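Local coordinates for N-acetylneuraminic acid (Sialic acid) synthetase (Leptospira borgpetersenii serovar Hardjo-bovis, PDB 6NCS), which binds manganese and probably makes sialic acid or its 9-phosphate by condensing an N-acylmannosamine with phosphoenolpyruvate, at residues Ala30-Asn35 against Ile58-Tyr63; Thr106-Pro111 against Lys125-Asp130; Gly144-Leu149 against Pro172-His177. All blocks are in the same frame, centred on the assembly; numbering follows the deposited sequence.

Interaction 1: residues Ala30-Asn35 against Ile58-Tyr63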
ATOM      1  N   ALA A  30      -6.939   9.682 -17.190  1.00 11.39           N
ATOM      2  CA  ALA A  30      -8.393   9.761 -17.191  1.00 11.58           C
ATOM      3  C   ALA A  30      -8.899   8.988 -18.403  1.00 13.16           C
ATOM      4  O   ALA A  30      -8.618   9.370 -19.536  1.00 14.54           O
ATOM      5  CB  ALA A  30      -8.835  11.224 -17.239  1.00 12.93           C
ATOM      6  N   GLU A  31      -9.614   7.880 -18.174  1.00 13.60           N
ATOM      7  CA  GLU A  31     -10.113   7.056 -19.278  1.00 14.69           C
ATOM      8  C   GLU A  31     -11.470   7.617 -19.684  1.00 13.73           C
ATOM      9  O   GLU A  31     -12.485   7.348 -19.043  1.00 17.56           O
ATOM     10  CB  GLU A  31     -10.174   5.581 -18.870  1.00 16.64           C
ATOM     11  CG  GLU A  31     -11.179   4.690 -19.632  1.00 25.73           C
ATOM     12  CD  GLU A  31     -10.795   4.403 -21.076  1.00 22.53           C
ATOM     13  OE1 GLU A  31     -10.939   3.236 -21.505  1.00 29.40           O
ATOM     14  OE2 GLU A  31     -10.362   5.337 -21.784  1.00 21.94           O
ATOM     15  N   ALA A  32     -11.477   8.442 -20.737  1.00 15.86           N
ATOM     16  CA  ALA A  32     -12.737   8.934 -21.278  1.00 16.78           C
ATOM     17  C   ALA A  32     -13.523   7.804 -21.917  1.00 21.66           C
ATOM     18  O   ALA A  32     -14.758   7.834 -21.921  1.00 17.49           O
ATOM     19  CB  ALA A  32     -12.489  10.043 -22.301  1.00 17.44           C
ATOM     20  N   GLY A  33     -12.821   6.822 -22.467  1.00 16.54           N
ATOM     21  CA  GLY A  33     -13.450   5.606 -22.948  1.00 21.18           C
ATOM     22  C   GLY A  33     -14.472   5.915 -24.018  1.00 20.49           C
ATOM     23  O   GLY A  33     -14.167   6.563 -25.029  1.00 22.70           O
ATOM     24  N   LEU A  34     -15.705   5.464 -23.781  1.00 15.98           N
ATOM     25  CA  LEU A  34     -16.827   5.710 -24.677  1.00 17.33           C
ATOM     26  C   LEU A  34     -17.861   6.644 -24.065  1.00 19.06           C
ATOM     27  O   LEU A  34     -18.944   6.814 -24.631  1.00 18.79           O
ATOM     28  CB  LEU A  34     -17.483   4.386 -25.063  1.00 23.03           C
ATOM     29  CG  LEU A  34     -16.542   3.420 -25.790  1.00 26.97           C
ATOM     30  CD1 LEU A  34     -17.309   2.237 -26.337  1.00 30.70           C
ATOM     31  CD2 LEU A  34     -15.815   4.140 -26.906  1.00 23.75           C
ATOM     32  N   ASN A  35     -17.547   7.259 -22.921  1.00 17.28           N
ATOM     33  CA  ASN A  35     -18.559   7.978 -22.150  1.00 17.69           C
ATOM     34  C   ASN A  35     -19.069   9.225 -22.865  1.00 18.34           C
ATOM     35  O   ASN A  35     -20.182   9.684 -22.571  1.00 19.86           O
ATOM     36  CB  ASN A  35     -17.983   8.320 -20.766  1.00 16.90           C
ATOM     37  CG  ASN A  35     -18.976   9.028 -19.879  1.00 19.15           C
ATOM     38  OD1 ASN A  35     -18.948  10.248 -19.754  1.00 23.36           O
ATOM     39  ND2 ASN A  35     -19.862   8.264 -19.256  1.00 18.58           N
ATOM     40  N   ILE A  58      -5.346  12.039 -20.919  1.00 12.16           N
ATOM     41  CA  ILE A  58      -6.715  11.599 -21.166  1.00 13.66           C
ATOM     42  C   ILE A  58      -6.698  10.622 -22.339  1.00 12.27           C
ATOM     43  O   ILE A  58      -6.007  10.841 -23.342  1.00 16.38           O
ATOM     44  CB  ILE A  58      -7.675  12.788 -21.404  1.00 12.50           C
ATOM     45  CG1 ILE A  58      -9.115  12.305 -21.581  1.00 13.06           C
ATOM     46  CG2 ILE A  58      -7.213  13.663 -22.591  1.00 15.82           C
ATOM     47  CD1 ILE A  58     -10.161  13.406 -21.483  1.00 15.96           C
ATOM     48  N   LYS A  59      -7.437   9.520 -22.187  1.00 12.71           N
ATOM     49  CA  LYS A  59      -7.368   8.385 -23.095  1.00 14.09           C
ATOM     50  C   LYS A  59      -8.732   8.144 -23.734  1.00 15.13           C
ATOM     51  O   LYS A  59      -9.764   8.219 -23.061  1.00 15.56           O
ATOM     52  CB  LYS A  59      -6.909   7.121 -22.348  1.00 13.34           C
ATOM     53  CG  LYS A  59      -6.524   5.968 -23.257  1.00 18.07           C
ATOM     54  CD  LYS A  59      -6.219   4.711 -22.442  1.00 17.17           C
ATOM     55  CE  LYS A  59      -7.509   4.060 -22.008  1.00 23.39           C
ATOM     56  NZ  LYS A  59      -8.379   3.966 -23.231  1.00 29.35           N
ATOM     57  N   PHE A  60      -8.730   7.850 -25.035  1.00 13.53           N
ATOM     58  CA  PHE A  60      -9.938   7.549 -25.799  1.00 15.03           C
ATOM     59  C   PHE A  60      -9.820   6.130 -26.363  1.00 23.26           C
ATOM     60  O   PHE A  60      -8.851   5.419 -26.091  1.00 19.68           O
ATOM     61  CB  PHE A  60     -10.164   8.622 -26.884  1.00 14.09           C
ATOM     62  CG  PHE A  60     -10.541   9.979 -26.320  1.00 14.07           C
ATOM     63  CD1 PHE A  60     -11.872  10.342 -26.176  1.00 16.40           C
ATOM     64  CD2 PHE A  60      -9.561  10.873 -25.903  1.00 21.82           C
ATOM     65  CE1 PHE A  60     -12.229  11.583 -25.634  1.00 19.28           C
ATOM     66  CE2 PHE A  60      -9.903  12.115 -25.360  1.00 16.70           C
ATOM     67  CZ  PHE A  60     -11.239  12.470 -25.231  1.00 19.39           C
ATOM     68  N   GLN A  61     -10.832   5.687 -27.107  1.00 15.81           N
ATOM     69  CA  GLN A  61     -10.841   4.346 -27.688  1.00 18.77           C
ATOM     70  C   GLN A  61     -11.044   4.447 -29.192  1.00 19.43           C
ATOM     71  O   GLN A  61     -11.944   5.158 -29.648  1.00 19.57           O
ATOM     72  CB  GLN A  61     -11.935   3.460 -27.076  1.00 16.51           C
ATOM     73  CG  GLN A  61     -11.678   3.166 -25.596  1.00 16.88           C
ATOM     74  CD  GLN A  61     -12.747   2.306 -24.952  1.00 20.70           C
ATOM     75  OE1 GLN A  61     -13.555   1.674 -25.629  1.00 21.65           O
ATOM     76  NE2 GLN A  61     -12.766   2.298 -23.621  1.00 20.03           N
ATOM     77  N   ALA A  62     -10.217   3.720 -29.944  1.00 16.09           N
ATOM     78  CA  ALA A  62     -10.217   3.742 -31.407  1.00 16.89           C
ATOM     79  C   ALA A  62     -10.547   2.340 -31.905  1.00 20.57           C
ATOM     80  O   ALA A  62      -9.712   1.429 -31.819  1.00 17.61           O
ATOM     81  CB  ALA A  62      -8.862   4.214 -31.940  1.00 17.23           C
ATOM     82  N   TYR A  63     -11.761   2.157 -32.431  1.00 18.55           N
ATOM     83  CA  TYR A  63     -12.244   0.807 -32.683  1.00 19.39           C
ATOM     84  C   TYR A  63     -13.271   0.828 -33.799  1.00 20.69           C
ATOM     85  O   TYR A  63     -13.841   1.873 -34.131  1.00 20.90           O
ATOM     86  CB  TYR A  63     -12.884   0.195 -31.426  1.00 19.13           C
ATOM     87  CG  TYR A  63     -14.098   0.982 -31.000  1.00 21.88           C
ATOM     88  CD1 TYR A  63     -13.962   2.176 -30.306  1.00 20.90           C
ATOM     89  CD2 TYR A  63     -15.380   0.557 -31.333  1.00 20.94           C
ATOM     90  CE1 TYR A  63     -15.074   2.927 -29.954  1.00 18.83           C
ATOM     91  CE2 TYR A  63     -16.492   1.297 -30.981  1.00 22.67           C
ATOM     92  CZ  TYR A  63     -16.331   2.477 -30.287  1.00 19.92           C
ATOM     93  OH  TYR A  63     -17.436   3.217 -29.939  1.00 23.09           O
TER
HETATM   94  O   HOH W   1     -13.230   7.119 -27.421  1.00 23.96           O
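Glu31 splits its carboxylate between two partners on the neighbouring strand. OE2 forms a salt bridge with Lys59 NZ at 2.8 Å, and OE1 accepts a hydrogen bond from Gln61 NE2 at 2.9 Å. Both donors sit above the carboxylate plane, by 38° for the lysine and 45° for the amide, while OE1 itself lies close to the amide plane of Gln61. The lysine chain bends twice near its end, and its last torsion (chi4 49°) sets NZ over the carboxylate. From there NZ also serves Thr106 OG1 and a bound citrate, and Gln61 OE1 takes a bond from Arg68.

Below this polar layer the backbones pair tightly: Lys59 N donates to Ala30 O at 2.9 Å, and Lys59 O receives Ala32 N at 2.9 Å. These strands, 27-33 and 57-62, are joined through helix 40-52 as a β-α-β unit of the TIM barrel that the NeuB family uses. Glu31 and Lys59 point to the same side of the sheet, close to the manganese held by His210 and His231. On the other side Ala32 CB sits over one face of the Phe60 ring, displaced toward its rim and 3.7 Å from CE1, a CH-π contact with helices 40-52 and 86-98 packed around it.

Past Ala32 the backbone pairing loosens. The type II' turn from Ala32 to Asn35 carries the chain off the strand; Gly33 N keeps a weak 3.4 Å bond to Lys59 O, and a water between the strands accepts from Gln61 N at 2.8 Å and lies close to Gly33 O. The side chains close up again farther out, where Leu34 and Tyr63 meet tip to tip, Leu34 CD2 3.4 Å from Tyr63 CE1, and the Tyr63 hydroxyl is bonded to Val79 O.

Interaction 2: residues Thr106-Pro111 against Lys125-Asp130. With CIT (citric acid), chain D.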
ATOM      1  N   THR A 106      -6.713   3.829 -27.031  1.00 15.37           N
ATOM      2  CA  THR A 106      -6.598   2.383 -27.116  1.00 14.11           C
ATOM      3  C   THR A 106      -7.039   1.955 -28.499  1.00 14.10           C
ATOM      4  O   THR A 106      -8.231   2.059 -28.799  1.00 14.92           O
ATOM      5  CB  THR A 106      -7.484   1.730 -26.064  1.00 20.29           C
ATOM      6  OG1 THR A 106      -7.070   2.170 -24.770  1.00 18.92           O
ATOM      7  CG2 THR A 106      -7.400   0.215 -26.147  1.00 18.42           C
ATOM      8  N   PRO A 107      -6.149   1.464 -29.365  1.00 14.12           N
ATOM      9  CA  PRO A 107      -6.616   0.846 -30.610  1.00 14.92           C
ATOM     10  C   PRO A 107      -7.107  -0.567 -30.346  1.00 15.46           C
ATOM     11  O   PRO A 107      -6.555  -1.297 -29.521  1.00 16.75           O
ATOM     12  CB  PRO A 107      -5.363   0.835 -31.491  1.00 14.76           C
ATOM     13  CG  PRO A 107      -4.257   0.621 -30.503  1.00 13.95           C
ATOM     14  CD  PRO A 107      -4.681   1.431 -29.261  1.00 14.47           C
ATOM     15  N   PHE A 108      -8.149  -0.962 -31.065  1.00 16.59           N
ATOM     16  CA  PHE A 108      -8.680  -2.308 -30.935  1.00 17.41           C
ATOM     17  C   PHE A 108      -8.396  -3.157 -32.158  1.00 22.64           C
ATOM     18  O   PHE A 108      -8.761  -4.334 -32.174  1.00 19.74           O
ATOM     19  CB  PHE A 108     -10.187  -2.261 -30.648  1.00 18.57           C
ATOM     20  CG  PHE A 108     -10.514  -1.868 -29.229  1.00 21.96           C
ATOM     21  CD1 PHE A 108     -10.387  -0.556 -28.812  1.00 21.48           C
ATOM     22  CD2 PHE A 108     -10.924  -2.823 -28.308  1.00 21.33           C
ATOM     23  CE1 PHE A 108     -10.674  -0.194 -27.495  1.00 21.53           C
ATOM     24  CE2 PHE A 108     -11.214  -2.464 -26.990  1.00 21.17           C
ATOM     25  CZ  PHE A 108     -11.084  -1.154 -26.590  1.00 22.29           C
ATOM     26  N   ASP A 109      -7.752  -2.593 -33.176  1.00 20.84           N
ATOM     27  CA  ASP A 109      -7.311  -3.359 -34.330  1.00 18.76           C
ATOM     28  C   ASP A 109      -6.126  -2.637 -34.948  1.00 27.11           C
ATOM     29  O   ASP A 109      -5.769  -1.530 -34.543  1.00 20.28           O
ATOM     30  CB  ASP A 109      -8.448  -3.572 -35.344  1.00 20.40           C
ATOM     31  CG  ASP A 109      -9.077  -2.268 -35.845  1.00 30.55           C
ATOM     32  OD1 ASP A 109      -8.417  -1.212 -35.879  1.00 24.40           O
ATOM     33  OD2 ASP A 109     -10.261  -2.317 -36.239  1.00 30.00           O
ATOM     34  N   VAL A 110      -5.523  -3.271 -35.946  1.00 21.34           N
ATOM     35  CA  VAL A 110      -4.298  -2.749 -36.549  1.00 22.68           C
ATOM     36  C   VAL A 110      -4.580  -1.489 -37.369  1.00 19.34           C
ATOM     37  O   VAL A 110      -3.778  -0.545 -37.311  1.00 23.89           O
ATOM     38  CB  VAL A 110      -3.602  -3.837 -37.385  1.00 28.58           C
ATOM     39  CG1 VAL A 110      -2.510  -3.239 -38.254  1.00 33.04           C
ATOM     40  CG2 VAL A 110      -3.022  -4.904 -36.454  1.00 27.69           C
ATOM     41  N   PRO A 111      -5.677  -1.402 -38.141  1.00 23.39           N
ATOM     42  CA  PRO A 111      -5.940  -0.133 -38.847  1.00 25.10           C
ATOM     43  C   PRO A 111      -6.046   1.055 -37.915  1.00 23.40           C
ATOM     44  O   PRO A 111      -5.528   2.134 -38.235  1.00 21.45           O
ATOM     45  CB  PRO A 111      -7.260  -0.407 -39.580  1.00 31.02           C
ATOM     46  CG  PRO A 111      -7.214  -1.870 -39.843  1.00 27.91           C
ATOM     47  CD  PRO A 111      -6.603  -2.459 -38.595  1.00 23.36           C
ATOM     48  N   LYS A 125      -2.327   2.407 -25.557  1.00 15.26           N
ATOM     49  CA  LYS A 125      -2.890   1.527 -24.542  1.00 14.04           C
ATOM     50  C   LYS A 125      -3.451   0.289 -25.225  1.00 14.55           C
ATOM     51  O   LYS A 125      -4.099   0.399 -26.264  1.00 17.60           O
ATOM     52  CB  LYS A 125      -4.009   2.233 -23.766  1.00 15.03           C
ATOM     53  CG  LYS A 125      -4.783   1.333 -22.823  1.00 18.59           C
ATOM     54  CD  LYS A 125      -3.966   0.977 -21.613  1.00 18.96           C
ATOM     55  CE  LYS A 125      -4.624  -0.154 -20.828  1.00 21.80           C
ATOM     56  NZ  LYS A 125      -5.956   0.233 -20.281  1.00 23.62           N
ATOM     57  N   ILE A 126      -3.210  -0.888 -24.643  1.00 12.95           N
ATOM     58  CA  ILE A 126      -3.818  -2.128 -25.119  1.00 13.54           C
ATOM     59  C   ILE A 126      -4.735  -2.641 -24.021  1.00 15.87           C
ATOM     60  O   ILE A 126      -4.294  -2.841 -22.878  1.00 16.23           O
ATOM     61  CB  ILE A 126      -2.776  -3.188 -25.500  1.00 15.25           C
ATOM     62  CG1 ILE A 126      -1.866  -2.676 -26.616  1.00 16.26           C
ATOM     63  CG2 ILE A 126      -3.475  -4.475 -25.936  1.00 21.75           C
ATOM     64  CD1 ILE A 126      -2.578  -2.414 -27.921  1.00 20.72           C
ATOM     65  N   ALA A 127      -6.002  -2.865 -24.376  1.00 14.76           N
ATOM     66  CA  ALA A 127      -7.041  -3.233 -23.429  1.00 15.98           C
ATOM     67  C   ALA A 127      -6.812  -4.634 -22.870  1.00 21.25           C
ATOM     68  O   ALA A 127      -6.157  -5.472 -23.488  1.00 20.97           O
ATOM     69  CB  ALA A 127      -8.409  -3.164 -24.106  1.00 18.05           C
ATOM     70  N   SER A 128      -7.391  -4.886 -21.684  1.00 18.00           N
ATOM     71  CA  SER A 128      -7.234  -6.192 -21.048  1.00 19.24           C
ATOM     72  C   SER A 128      -7.712  -7.312 -21.958  1.00 18.97           C
ATOM     73  O   SER A 128      -7.061  -8.358 -22.060  1.00 21.48           O
ATOM     74  CB  SER A 128      -7.993  -6.244 -19.724  1.00 23.27           C
ATOM     75  OG  SER A 128      -7.432  -5.351 -18.769  1.00 21.39           O
ATOM     76  N   CYS A 129      -8.848  -7.110 -22.627  1.00 20.95           N
ATOM     77  CA  CYS A 129      -9.403  -8.142 -23.492  1.00 20.57           C
ATOM     78  C   CYS A 129      -8.489  -8.498 -24.655  1.00 19.82           C
ATOM     79  O   CYS A 129      -8.747  -9.500 -25.333  1.00 22.04           O
ATOM     80  CB  CYS A 129     -10.757  -7.686 -24.036  1.00 28.82           C
ATOM     81  SG  CYS A 129     -10.632  -6.268 -25.170  1.00 28.78           S
ATOM     82  N   ASP A 130      -7.442  -7.710 -24.913  1.00 18.40           N
ATOM     83  CA  ASP A 130      -6.532  -7.972 -26.016  1.00 17.90           C
ATOM     84  C   ASP A 130      -5.184  -8.495 -25.541  1.00 21.69           C
ATOM     85  O   ASP A 130      -4.213  -8.489 -26.300  1.00 19.35           O
ATOM     86  CB  ASP A 130      -6.366  -6.713 -26.865  1.00 18.78           C
ATOM     87  CG  ASP A 130      -7.557  -6.492 -27.757  1.00 22.67           C
ATOM     88  OD1 ASP A 130      -8.128  -7.519 -28.188  1.00 21.36           O
ATOM     89  OD2 ASP A 130      -7.941  -5.327 -28.006  1.00 25.56           O
TER
HETATM   90  C1  CIT D 302      -8.874   0.473 -22.474  0.89 24.56           C
HETATM   91  O1  CIT D 302      -8.608   1.442 -23.201  0.89 44.09           O
HETATM   92  O2  CIT D 302      -8.017   0.100 -21.650  0.89 34.52           O
HETATM   93  C2  CIT D 302     -10.216  -0.203 -22.623  0.89 26.57           C
HETATM   94  C3  CIT D 302     -10.950  -0.458 -21.302  0.89 36.10           C
HETATM   95  O7  CIT D 302     -11.132   0.783 -20.559  0.89 23.65           O
HETATM   96  C4  CIT D 302     -12.299  -1.048 -21.685  0.89 39.93           C
HETATM   97  C5  CIT D 302     -13.249  -1.180 -20.516  0.89 41.45           C
HETATM   98  O3  CIT D 302     -14.433  -1.497 -20.758  0.89 33.14           O
HETATM   99  O4  CIT D 302     -12.891  -0.995 -19.325  0.89 25.75           O
HETATM  100  C6  CIT D 302     -10.221  -1.503 -20.463  0.89 39.21           C
HETATM  101  O5  CIT D 302      -9.719  -2.514 -21.002  0.89 37.03           O
HETATM  102  O6  CIT D 302     -10.120  -1.368 -19.216  0.89 22.70           O
HETATM  103  O   HOH W   2      -6.687  -3.088 -27.206  1.00 16.83           O
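Phe108 lays the far end of its ring against Ala127, with CE2 4.1 Å from Ala127 CB, and the same end lies near the Cys129 sulfur, an oblique sulfur-aromatic contact. CG stands beside the backbone N, anti to the carbonyl carbon (chi1 -75°); from there CE2 and CD2 reach residues 127-130, which include a short 3-10 turn. Asp130 crosses the ring at about a right angle, OD2 lying 3.9 Å from Phe108 CD2 and the carboxylate plane turned 69° from the ring.

One water links the two segments: it donates to Pro107 O and to Asp130 OD2, and accepts from Ala127 N at 2.9 Å. The carboxylate's main partner is Arg288 of the second subunit, through OD1; that arginine also bonds Phe108 O, so the second subunit reaches both segments through it.

Deeper in, Thr106 and Lys125 lie side by side and point the same way, OG1 3.1 Å from Lys125 CG. Both reach a bound citrate, probably from the crystallisation liquor: Thr106 OG1 bonds its O1 and Lys125 NZ its O2, at separations too short to be trusted. Lys125 NZ also forms a salt bridge with Glu229. No direct hydrogen bond joins the segments; Thr106 CA makes a CA-H...O contact at 3.3 Å with Lys125 O, a buried carbonyl with no hydrogen-bond partner in the model.

This is the seam of the TIM barrel between strands 102-107 and 123-126: backbone hydrogen bonds join Thr106 to Phe60 and Ala62 of strand 57-62 and Ile126 to Ile148 and Ser150 of strand 146-150, and helix 134-143 packs on Ile126 and Asp130.

Interaction 3: residues Gly144-Leu149 against Pro172-His177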
ATOM      1  N   GLY A 144       7.222   0.793 -32.079  1.00 20.30           N
ATOM      2  CA  GLY A 144       8.225   1.559 -31.371  1.00 22.22           C
ATOM      3  C   GLY A 144       7.678   2.540 -30.358  1.00 17.71           C
ATOM      4  O   GLY A 144       8.469   3.153 -29.620  1.00 22.74           O
ATOM      5  N   LEU A 145       6.359   2.715 -30.288  1.00 15.44           N
ATOM      6  CA  LEU A 145       5.778   3.639 -29.329  1.00 16.90           C
ATOM      7  C   LEU A 145       5.786   3.036 -27.926  1.00 16.60           C
ATOM      8  O   LEU A 145       5.999   1.837 -27.735  1.00 18.64           O
ATOM      9  CB  LEU A 145       4.342   3.989 -29.725  1.00 19.95           C
ATOM     10  CG  LEU A 145       4.148   4.526 -31.141  1.00 20.22           C
ATOM     11  CD1 LEU A 145       2.668   4.857 -31.363  1.00 24.30           C
ATOM     12  CD2 LEU A 145       5.023   5.748 -31.358  1.00 24.22           C
ATOM     13  N   ILE A 146       5.551   3.898 -26.936  1.00 14.97           N
ATOM     14  CA  ILE A 146       5.353   3.436 -25.569  1.00 12.53           C
ATOM     15  C   ILE A 146       4.050   2.660 -25.511  1.00 15.81           C
ATOM     16  O   ILE A 146       3.035   3.100 -26.056  1.00 14.67           O
ATOM     17  CB  ILE A 146       5.306   4.624 -24.595  1.00 15.50           C
ATOM     18  CG1 ILE A 146       6.598   5.445 -24.663  1.00 14.74           C
ATOM     19  CG2 ILE A 146       4.995   4.149 -23.165  1.00 16.54           C
ATOM     20  CD1 ILE A 146       6.406   6.849 -24.115  1.00 17.62           C
ATOM     21  N   VAL A 147       4.063   1.507 -24.845  1.00 11.76           N
ATOM     22  CA  VAL A 147       2.888   0.645 -24.789  1.00 11.96           C
ATOM     23  C   VAL A 147       2.517   0.436 -23.334  1.00 18.40           C
ATOM     24  O   VAL A 147       3.361   0.027 -22.527  1.00 15.11           O
ATOM     25  CB  VAL A 147       3.123  -0.712 -25.470  1.00 14.07           C
ATOM     26  CG1 VAL A 147       1.862  -1.565 -25.339  1.00 15.22           C
ATOM     27  CG2 VAL A 147       3.498  -0.526 -26.937  1.00 20.39           C
ATOM     28  N   ILE A 148       1.259   0.712 -23.008  1.00 12.66           N
ATOM     29  CA  ILE A 148       0.682   0.372 -21.715  1.00 10.12           C
ATOM     30  C   ILE A 148      -0.285  -0.777 -21.950  1.00 11.11           C
ATOM     31  O   ILE A 148      -1.230  -0.642 -22.735  1.00 16.82           O
ATOM     32  CB  ILE A 148      -0.045   1.564 -21.080  1.00 14.42           C
ATOM     33  CG1 ILE A 148       0.889   2.773 -20.945  1.00 17.12           C
ATOM     34  CG2 ILE A 148      -0.609   1.136 -19.738  1.00 11.96           C
ATOM     35  CD1 ILE A 148       0.178   4.031 -20.399  1.00 14.50           C
ATOM     36  N   LEU A 149      -0.044  -1.910 -21.289  1.00 12.10           N
ATOM     37  CA  LEU A 149      -0.899  -3.089 -21.380  1.00 13.61           C
ATOM     38  C   LEU A 149      -1.557  -3.330 -20.028  1.00 16.16           C
ATOM     39  O   LEU A 149      -0.884  -3.267 -19.001  1.00 13.99           O
ATOM     40  CB  LEU A 149      -0.075  -4.315 -21.773  1.00 14.23           C
ATOM     41  CG  LEU A 149      -0.772  -5.679 -21.798  1.00 19.16           C
ATOM     42  CD1 LEU A 149      -1.825  -5.743 -22.918  1.00 21.74           C
ATOM     43  CD2 LEU A 149       0.266  -6.787 -21.953  1.00 18.39           C
ATOM     44  N   PRO A 172       9.311   0.389 -25.143  1.00 14.08           N
ATOM     45  CA  PRO A 172       9.046   0.961 -23.817  1.00 14.46           C
ATOM     46  C   PRO A 172       7.685   0.465 -23.363  1.00 12.38           C
ATOM     47  O   PRO A 172       6.701   0.546 -24.104  1.00 16.10           O
ATOM     48  CB  PRO A 172       9.060   2.480 -24.055  1.00 16.22           C
ATOM     49  CG  PRO A 172       9.627   2.666 -25.428  1.00 17.43           C
ATOM     50  CD  PRO A 172       9.280   1.417 -26.195  1.00 18.31           C
ATOM     51  N   PHE A 173       7.646  -0.119 -22.168  1.00 14.18           N
ATOM     52  CA  PHE A 173       6.525  -0.964 -21.809  1.00 13.21           C
ATOM     53  C   PHE A 173       6.130  -0.742 -20.357  1.00 13.98           C
ATOM     54  O   PHE A 173       6.984  -0.672 -19.469  1.00 15.85           O
ATOM     55  CB  PHE A 173       6.872  -2.438 -22.051  1.00 15.09           C
ATOM     56  CG  PHE A 173       5.750  -3.375 -21.746  1.00 16.88           C
ATOM     57  CD1 PHE A 173       4.679  -3.498 -22.614  1.00 18.31           C
ATOM     58  CD2 PHE A 173       5.769  -4.137 -20.592  1.00 17.59           C
ATOM     59  CE1 PHE A 173       3.630  -4.357 -22.330  1.00 21.83           C
ATOM     60  CE2 PHE A 173       4.731  -4.999 -20.295  1.00 16.27           C
ATOM     61  CZ  PHE A 173       3.657  -5.119 -21.176  1.00 19.54           C
ATOM     62  N   ILE A 174       4.826  -0.642 -20.137  1.00 13.45           N
ATOM     63  CA  ILE A 174       4.215  -0.458 -18.826  1.00 10.22           C
ATOM     64  C   ILE A 174       3.098  -1.485 -18.693  1.00 11.50           C
ATOM     65  O   ILE A 174       2.318  -1.682 -19.629  1.00 13.02           O
ATOM     66  CB  ILE A 174       3.665   0.976 -18.685  1.00 15.69           C
ATOM     67  CG1 ILE A 174       4.822   1.974 -18.715  1.00 16.52           C
ATOM     68  CG2 ILE A 174       2.786   1.137 -17.439  1.00 13.37           C
ATOM     69  CD1 ILE A 174       4.406   3.379 -19.114  1.00 18.46           C
ATOM     70  N   LEU A 175       3.001  -2.130 -17.529  1.00 12.70           N
ATOM     71  CA  LEU A 175       1.953  -3.116 -17.288  1.00 12.15           C
ATOM     72  C   LEU A 175       1.050  -2.640 -16.155  1.00 10.40           C
ATOM     73  O   LEU A 175       1.547  -2.233 -15.104  1.00 11.90           O
ATOM     74  CB  LEU A 175       2.578  -4.460 -16.940  1.00 13.00           C
ATOM     75  CG  LEU A 175       1.668  -5.655 -16.718  1.00 13.79           C
ATOM     76  CD1 LEU A 175       0.946  -5.963 -18.031  1.00 15.53           C
ATOM     77  CD2 LEU A 175       2.505  -6.860 -16.292  1.00 14.12           C
ATOM     78  N   LEU A 176      -0.266  -2.684 -16.363  1.00 11.87           N
ATOM     79  CA  LEU A 176      -1.222  -2.298 -15.326  1.00 12.17           C
ATOM     80  C   LEU A 176      -1.939  -3.530 -14.782  1.00 12.29           C
ATOM     81  O   LEU A 176      -2.573  -4.270 -15.540  1.00 11.34           O
ATOM     82  CB  LEU A 176      -2.255  -1.307 -15.857  1.00  9.73           C
ATOM     83  CG  LEU A 176      -1.738  -0.048 -16.553  1.00 11.09           C
ATOM     84  CD1 LEU A 176      -2.934   0.835 -16.994  1.00 13.92           C
ATOM     85  CD2 LEU A 176      -0.801   0.714 -15.641  1.00 11.58           C
ATOM     86  N   HIS A 177      -1.862  -3.731 -13.473  1.00 11.68           N
ATOM     87  CA  HIS A 177      -2.801  -4.640 -12.829  1.00 15.25           C
ATOM     88  C   HIS A 177      -4.222  -4.127 -13.037  1.00 15.98           C
ATOM     89  O   HIS A 177      -4.468  -2.921 -13.082  1.00 15.53           O
ATOM     90  CB  HIS A 177      -2.498  -4.777 -11.331  1.00 14.30           C
ATOM     91  CG  HIS A 177      -3.515  -5.594 -10.603  1.00 15.15           C
ATOM     92  ND1 HIS A 177      -3.880  -6.856 -11.016  1.00 15.07           N
ATOM     93  CD2 HIS A 177      -4.283  -5.315  -9.525  1.00 13.34           C
ATOM     94  CE1 HIS A 177      -4.822  -7.327 -10.218  1.00 15.59           C
ATOM     95  NE2 HIS A 177      -5.087  -6.410  -9.303  1.00 15.66           N
TER
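A β-α-β unit of the TIM barrel, strand 146-150, helix 156-168 and strand 173-178, brings Val147, Ile148 and Leu149 level with Phe173, Ile174 and Leu175 as parallel neighbours. The axes of the portions 146-149 and 173-177 run 4.7 Å apart at their closest and only 15° from parallel. Four backbone bonds ladder the pair: Val147 N to Pro172 O, Ile174 N to Val147 O, Leu149 N to Ile174 O, and Leu176 N to Leu149 O, the last at 2.8 Å. Each of the four acceptor carbonyls also takes a CA-H...O contact from the opposite strand.

On the face that meets helix 156-168, Leu149 CB comes 3.7 Å from Phe173 CE1, while Leu149 CD2 lies at the ring edge, in its plane. The Phe173 ring also stacks with Phe166 of the helix and meets Phe203 edge-to-face. Farther along, Leu149 and Leu175 run side by side, Leu149 CD2 to Leu175 CD1 at 4.1 Å.

The other face looks into the barrel. Ile148 lies alongside Ile174, Ile148 CG1 4.0 Å from Ile174 CB, and turns its CG2 branch onto Leu176, 3.6 Å from Leu176 CG. At the start of the strands Ile146 crosses Pro172 at about a right angle, Ile146 CG1 to Pro172 CB at 3.9 Å, and Ile13 of strand 13-15 touches Ile146, Pro172 and Ile174.

Side chain to side chain the contacts are all apolar, so the polar bonding falls to the backbone, which fixes the register, while aliphatic groups pack on both faces and the Phe173 ring adds to them on the helix side.

How the interactions relate
All three contacts belong to one barrel sheet and are largely buried, yet their chemistry shifts with position. Interactions 1 and 3 each join adjacent parallel strands through a β-α-β unit; interaction 2 lies between them at the seam, sharing a strand boundary with each. Phe60 O meets Thr106 N on one side, at 2.8 Å, and Ile148 O meets Ile126 N on the other. Interactions 1 and 3 do not touch, their centres about 17 Å apart. Interaction 1 adds a charged and amide cluster near the metal; in interaction 2, which alone meets the second subunit, one water and a citrate supplement the packing; interaction 3 is hydrophobic, with a partly exposed end at Pro172.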